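Local coordinates for VC0179-like protein (Escherichia coli, PDB 4XJ6) that probably joins GTP and ATP into cyclic GMP-AMP, as a bacterial homolog of the nucleotidyltransferase cyclic GMP-AMP synthase, at residues D28-L33 with G111-D116. Sequence-based numbering, arbitrary orientation.
Sequences DKLKAL and GSFQYD. With GH3 (3'-deoxy-guanosine-5'-triphosphate), chain D.
Leu30, on a helix, and Phe113, in the nucleotide-binding loop, bring the two backbones closest, yet their CA atoms stay 9.3 Å apart and the gap is bridged by side chains alone. Phe113 does most of the reaching: chi1 of -167° sets CG opposite the Phe113 amide nitrogen, which carries the ring toward the helix. Leu30 meets it obliquely through one methyl branch, CD1 lying 3.6 Å from Phe113 CE1, while its CB lies near CE1 and CZ of the same ring. Lys31 adds an aliphatic touch at the ring's edge, where its CG comes within 4.1 Å of Phe113 CZ; the two side chains cross at about a right angle, and the Lys31 chain is extended beyond CG. The contact thus illustrates how a single aromatic side chain can join a nucleotide-binding loop to a helix by apolar packing, for the loop that carries Phe113 also grips the triphosphate, through Ser112 just before it and Tyr115 two residues after. Ser112 N donates to O2B of one of the two bound 3'-deoxy-GTP molecules at 2.9 Å, and Ser112 OG donates to its O3G at 2.7 Å. Tyr115 OH reaches O1B. Gly111 O accepts from the amides of Gln114 and Tyr115 within the turn and lies over the centre of one face of the tyrosine ring. Beyond the loop, Phe264 packs edge-to-face with Tyr115. Leu118 touches both Leu30 and Phe113, and Leu30 also rests on Met128 and Ile130 of strand 128-138 and on Thr188 of strand 188-198, so helix 24-57 here packs against the nucleotidyltransferase sheet beside the loop that follows strand 106-110.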
loop_
_atom_site.group_PDB
_atom_site.type_symbol
_atom_site.label_atom_id
_atom_site.label_comp_id
_atom_site.label_asym_id
_atom_site.label_seq_id
_atom_site.Cartn_x
_atom_site.Cartn_y
_atom_site.Cartn_z
ATOM N N ASP A 28 -2.753 16.864 3.756
ATOM C CA ASP A 28 -2.368 17.279 5.102
ATOM C C ASP A 28 -3.149 16.515 6.159
ATOM O O ASP A 28 -2.643 16.258 7.250
ATOM C CB ASP A 28 -2.583 18.780 5.295
ATOM C CG ASP A 28 -1.638 19.615 4.464
ATOM O OD1 ASP A 28 -0.746 19.032 3.814
ATOM O OD2 ASP A 28 -1.786 20.855 4.466
ATOM N N LYS A 29 -4.389 16.164 5.834
ATOM C CA LYS A 29 -5.210 15.380 6.743
ATOM C C LYS A 29 -4.634 13.979 6.908
ATOM O O LYS A 29 -4.558 13.458 8.022
ATOM C CB LYS A 29 -6.652 15.310 6.243
ATOM C CG LYS A 29 -7.534 14.389 7.067
ATOM C CD LYS A 29 -8.954 14.923 7.198
ATOM C CE LYS A 29 -9.760 14.754 5.913
ATOM N NZ LYS A 29 -9.590 15.885 4.959
ATOM N N LEU A 30 -4.220 13.376 5.796
ATOM C CA LEU A 30 -3.623 12.046 5.826
ATOM C C LEU A 30 -2.300 12.047 6.578
ATOM O O LEU A 30 -1.979 11.094 7.287
ATOM C CB LEU A 30 -3.410 11.515 4.409
ATOM C CG LEU A 30 -4.669 11.225 3.593
ATOM C CD1 LEU A 30 -4.320 10.332 2.423
ATOM C CD2 LEU A 30 -5.744 10.589 4.458
ATOM N N LYS A 31 -1.535 13.121 6.413
ATOM C CA LYS A 31 -0.273 13.280 7.126
ATOM C C LYS A 31 -0.513 13.365 8.628
ATOM O O LYS A 31 0.220 12.767 9.418
ATOM C CB LYS A 31 0.474 14.527 6.651
ATOM C CG LYS A 31 1.057 14.422 5.254
ATOM C CD LYS A 31 1.992 15.589 4.969
ATOM C CE LYS A 31 2.541 15.530 3.551
ATOM N NZ LYS A 31 3.440 16.679 3.249
ATOM N N ALA A 32 -1.543 14.114 9.009
ATOM C CA ALA A 32 -1.912 14.273 10.410
ATOM C C ALA A 32 -2.353 12.941 11.002
ATOM O O ALA A 32 -2.015 12.614 12.136
ATOM C CB ALA A 32 -3.012 15.320 10.553
ATOM N N LEU A 33 -3.104 12.175 10.219
ATOM C CA LEU A 33 -3.537 10.844 10.630
ATOM C C LEU A 33 -2.337 9.910 10.779
ATOM O O LEU A 33 -2.260 9.126 11.730
ATOM C CB LEU A 33 -4.532 10.265 9.624
ATOM C CG LEU A 33 -5.910 10.923 9.563
ATOM C CD1 LEU A 33 -6.769 10.260 8.499
ATOM C CD2 LEU A 33 -6.592 10.853 10.919
ATOM N N GLY A 111 4.611 3.118 -1.195
ATOM C CA GLY A 111 3.388 3.035 -1.971
ATOM C C GLY A 111 2.910 4.342 -2.574
ATOM O O GLY A 111 3.680 5.293 -2.721
ATOM N N SER A 112 1.621 4.383 -2.905
ATOM C CA SER A 112 1.036 5.451 -3.714
ATOM C C SER A 112 1.062 6.827 -3.054
ATOM O O SER A 112 1.001 7.847 -3.740
ATOM C CB SER A 112 -0.409 5.096 -4.077
ATOM O OG SER A 112 -1.240 5.086 -2.930
ATOM N N PHE A 113 1.142 6.864 -1.728
ATOM C CA PHE A 113 1.206 8.143 -1.031
ATOM C C PHE A 113 2.620 8.699 -1.093
ATOM O O PHE A 113 2.848 9.870 -0.788
ATOM C CB PHE A 113 0.756 8.003 0.425
ATOM C CG PHE A 113 0.497 9.318 1.108
ATOM C CD1 PHE A 113 -0.667 10.026 0.854
ATOM C CD2 PHE A 113 1.410 9.845 2.008
ATOM C CE1 PHE A 113 -0.915 11.235 1.479
ATOM C CE2 PHE A 113 1.167 11.057 2.639
ATOM C CZ PHE A 113 0.002 11.750 2.374
ATOM N N GLN A 114 3.565 7.855 -1.496
ATOM C CA GLN A 114 4.962 8.255 -1.580
ATOM C C GLN A 114 5.346 8.680 -2.997
ATOM O O GLN A 114 6.044 9.677 -3.178
ATOM C CB GLN A 114 5.871 7.121 -1.097
ATOM C CG GLN A 114 7.356 7.457 -1.124
ATOM C CD GLN A 114 7.711 8.645 -0.244
ATOM O OE1 GLN A 114 7.025 8.938 0.738
ATOM N NE2 GLN A 114 8.788 9.339 -0.594
ATOM N N TYR A 115 4.895 7.934 -4.004
ATOM C CA TYR A 115 5.170 8.321 -5.388
ATOM C C TYR A 115 3.935 8.893 -6.087
ATOM O O TYR A 115 3.814 8.808 -7.308
ATOM C CB TYR A 115 5.736 7.147 -6.203
ATOM C CG TYR A 115 5.149 5.783 -5.908
ATOM C CD1 TYR A 115 3.855 5.454 -6.298
ATOM C CD2 TYR A 115 5.909 4.807 -5.273
ATOM C CE1 TYR A 115 3.330 4.200 -6.037
ATOM C CE2 TYR A 115 5.392 3.553 -5.011
ATOM C CZ TYR A 115 4.104 3.254 -5.394
ATOM O OH TYR A 115 3.592 2.003 -5.130
ATOM N N ASP A 116 3.027 9.465 -5.300
ATOM C CA ASP A 116 1.928 10.284 -5.821
ATOM C C ASP A 116 1.037 9.578 -6.851
ATOM O O ASP A 116 0.978 9.985 -8.013
ATOM C CB ASP A 116 2.495 11.572 -6.436
ATOM C CG ASP A 116 1.414 12.578 -6.793
ATOM O OD1 ASP A 116 0.362 12.589 -6.121
ATOM O OD2 ASP A 116 1.616 13.355 -7.751
HETATM P PG GH3 D . -2.800 2.003 -3.658
HETATM O O1G GH3 D . -3.876 1.161 -4.298
HETATM O O2G GH3 D . -2.583 1.591 -2.223
HETATM O O3G GH3 D . -3.217 3.453 -3.685
HETATM O O3B GH3 D . -1.451 1.801 -4.515
HETATM P PB GH3 D . -0.051 1.360 -3.844
HETATM O O1B GH3 D . 1.086 1.796 -4.734
HETATM O O2B GH3 D . 0.144 1.975 -2.481
HETATM O O3A GH3 D . -0.107 -0.252 -3.794
HETATM P PA GH3 D . -0.176 -1.087 -2.421
HETATM O O1A GH3 D . -0.888 -2.396 -2.678
HETATM O O2A GH3 D . -0.854 -0.311 -1.320
HETATM O "O5'" GH3 D . 1.351 -1.375 -1.999
HETATM C "C5'" GH3 D . 2.138 -0.387 -1.376
HETATM C "C4'" GH3 D . 3.604 -0.784 -1.465
HETATM O "O4'" GH3 D . 3.758 -2.112 -1.009
HETATM C "C3'" GH3 D . 4.159 -0.745 -2.877
HETATM C "C2'" GH3 D . 5.172 -1.869 -2.881
HETATM O "O2'" GH3 D . 6.455 -1.359 -2.599
HETATM C "C1'" GH3 D . 4.736 -2.800 -1.762
HETATM N N9 GH3 D . 4.104 -3.987 -2.353
HETATM C C8 GH3 D . 2.756 -4.231 -2.387
HETATM N N7 GH3 D . 2.543 -5.419 -3.002
HETATM C C5 GH3 D . 3.746 -5.937 -3.351
HETATM C C6 GH3 D . 4.107 -7.114 -3.993
HETATM O O6 GH3 D . 3.241 -7.908 -4.353
HETATM N N1 GH3 D . 5.438 -7.386 -4.222
HETATM C C2 GH3 D . 6.406 -6.495 -3.815
HETATM N N2 GH3 D . 7.692 -6.765 -4.039
HETATM N N3 GH3 D . 6.041 -5.326 -3.178
HETATM C C4 GH3 D . 4.736 -5.048 -2.948
#